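Local coordinates for protein mycobacterium tuberculosis paralogous family 11 (Mycobacterium smegmatis, PDB 4Y9I) that probably uses the deazaflavin coenzyme F420 in its reduced form to reduce quinones to quinols, at residues 92-95 with 96-99. Numbering follows the deposited sequence. Where two conformers were deposited one is given.
Sequences EAYP and PYAE
Tyr94, Pro96 and Tyr97 pack together in a local turn at the protein surface, the connection between two consecutive helices, 80-93 and 96-102, beside the antiparallel six-stranded barrel. The ring of Tyr94 is central, with a proline over one face and a second tyrosine meeting its edge. Pro96 makes a CH-pi contact there: its CD stands 3.5 Å from the centroid of the Tyr94 ring, 3° off the normal, while its CG reaches out to Tyr94 CZ at 3.5 Å. Tyr94 swings its CG anti to the backbone N (chi1 -174°), and its CD2 edge then points into the face of Tyr97 in a T-shaped stack, centroids 5.2 Å apart and planes at 85°. Tyr94 CB also lies against Tyr97 CD2, at 3.7 Å.

Two backbone hydrogen bonds span the same turn. Tyr94, the first residue past helix 80-93 to leave helical phi/psi, accepts one on its O from Tyr97 N at 2.9 Å, and Pro95 O accepts the other from Ala98 N at 3.0 Å. Pro95 and Pro96 lie side by side, pointing the same way. The buried Tyr97 also packs on Trp87 and Ala90 of helix 80-93, and both tyrosines touch Met28 of barrel strand 22-32.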
ATOM      1  N   GLU A  92      13.636  -3.146  -2.615  0.52  9.17           N
ATOM      2  CA  GLU A  92      14.199  -3.419  -3.948  0.52  9.24           C
ATOM      3  C   GLU A  92      13.487  -2.541  -4.986  0.52 10.72           C
ATOM      4  O   GLU A  92      14.137  -1.955  -5.855  0.52 12.07           O
ATOM      5  CB  GLU A  92      14.081  -4.898  -4.309  0.52 10.74           C
ATOM      6  CG  GLU A  92      14.733  -5.271  -5.653  0.52 13.24           C
ATOM      7  CD  GLU A  92      16.242  -5.289  -5.643  0.52 17.32           C
ATOM      8  OE1 GLU A  92      16.829  -5.571  -4.573  0.52 26.88           O
ATOM      9  OE2 GLU A  92      16.849  -5.053  -6.733  0.52 24.02           O
ATOM     10  N   ALA A  93      12.171  -2.428  -4.859  1.00  7.98           N
ATOM     11  CA  ALA A  93      11.376  -1.591  -5.795  1.00  7.55           C
ATOM     12  C   ALA A  93      11.657  -0.104  -5.697  1.00  9.03           C
ATOM     13  O   ALA A  93      11.602   0.620  -6.728  1.00 10.11           O
ATOM     14  CB  ALA A  93       9.907  -1.887  -5.655  1.00  9.56           C
ATOM     15  N   TYR A  94      11.880   0.386  -4.478  1.00  6.86           N
ATOM     16  CA  TYR A  94      11.981   1.798  -4.227  1.00  7.04           C
ATOM     17  C   TYR A  94      12.976   1.965  -3.031  1.00  7.97           C
ATOM     18  O   TYR A  94      12.564   2.080  -1.868  1.00  7.63           O
ATOM     19  CB  TYR A  94      10.608   2.475  -4.022  1.00  7.84           C
ATOM     20  CG  TYR A  94      10.773   3.967  -3.919  1.00  8.88           C
ATOM     21  CD1 TYR A  94      11.217   4.696  -5.006  1.00  7.73           C
ATOM     22  CD2 TYR A  94      10.541   4.660  -2.744  1.00  8.66           C
ATOM     23  CE1 TYR A  94      11.467   6.069  -4.916  1.00  7.57           C
ATOM     24  CE2 TYR A  94      10.769   6.028  -2.651  1.00  8.95           C
ATOM     25  CZ  TYR A  94      11.268   6.724  -3.749  1.00  8.35           C
ATOM     26  OH  TYR A  94      11.519   8.035  -3.613  1.00  8.19           O
ATOM     27  N   PRO A  95      14.272   1.968  -3.350  1.00  7.82           N
ATOM     28  CA  PRO A  95      15.256   2.024  -2.250  1.00  7.72           C
ATOM     29  C   PRO A  95      15.071   3.103  -1.207  1.00  7.63           C
ATOM     30  O   PRO A  95      15.393   2.841  -0.031  1.00  8.00           O
ATOM     31  CB  PRO A  95      16.601   2.208  -3.026  1.00  9.26           C
ATOM     32  CG  PRO A  95      16.360   1.412  -4.283  1.00  7.86           C
ATOM     33  CD  PRO A  95      14.913   1.607  -4.627  1.00  8.75           C
ATOM     34  N   PRO A  96      14.604   4.327  -1.556  1.00  7.00           N
ATOM     35  CA  PRO A  96      14.448   5.289  -0.497  1.00  7.11           C
ATOM     36  C   PRO A  96      13.459   4.918   0.626  1.00  8.02           C
ATOM     37  O   PRO A  96      13.514   5.526   1.675  1.00  9.70           O
ATOM     38  CB  PRO A  96      14.013   6.559  -1.241  1.00  8.71           C
ATOM     39  CG  PRO A  96      14.564   6.365  -2.633  1.00  6.65           C
ATOM     40  CD  PRO A  96      14.333   4.909  -2.900  1.00  8.49           C
ATOM     41  N   TYR A  97      12.639   3.891   0.434  1.00  8.48           N
ATOM     42  CA  TYR A  97      11.848   3.376   1.549  1.00  6.48           C
ATOM     43  C   TYR A  97      12.736   3.073   2.765  1.00  9.26           C
ATOM     44  O   TYR A  97      12.367   3.357   3.882  1.00  7.16           O
ATOM     45  CB  TYR A  97      11.074   2.129   1.175  1.00  6.11           C
ATOM     46  CG  TYR A  97       9.785   2.331   0.410  1.00  5.16           C
ATOM     47  CD1 TYR A  97       8.878   3.339   0.791  1.00  5.84           C
ATOM     48  CD2 TYR A  97       9.436   1.458  -0.612  1.00  5.81           C
ATOM     49  CE1 TYR A  97       7.666   3.466   0.142  1.00  6.95           C
ATOM     50  CE2 TYR A  97       8.204   1.581  -1.262  1.00  7.07           C
ATOM     51  CZ  TYR A  97       7.327   2.583  -0.885  1.00  7.25           C
ATOM     52  OH  TYR A  97       6.072   2.677  -1.519  1.00  5.50           O
ATOM     53  N   ALA A  98      13.917   2.528   2.522  1.00  7.90           N
ATOM     54  CA  ALA A  98      14.805   2.260   3.661  1.00  7.79           C
ATOM     55  C   ALA A  98      15.322   3.557   4.343  1.00 10.71           C
ATOM     56  O   ALA A  98      15.485   3.603   5.575  1.00 12.20           O
ATOM     57  CB  ALA A  98      15.964   1.466   3.203  1.00 10.03           C
ATOM     58  N   GLU A  99      15.557   4.569   3.543  1.00 11.01           N
ATOM     59  CA  GLU A  99      15.827   5.854   4.101  1.00 12.75           C
ATOM     60  C   GLU A  99      14.678   6.404   4.950  1.00 11.70           C
ATOM     61  O   GLU A  99      14.919   6.935   5.962  1.00 14.25           O
ATOM     62  CB  GLU A  99      16.226   6.841   3.019  1.00 16.32           C
ATOM     63  CG  GLU A  99      17.592   6.590   2.422  1.00 22.56           C
ATOM     64  CD  GLU A  99      18.730   6.530   3.447  1.00 38.01           C
ATOM     65  OE1 GLU A  99      18.734   7.290   4.438  1.00 40.74           O
ATOM     66  OE2 GLU A  99      19.640   5.712   3.229  1.00 42.60           O
TER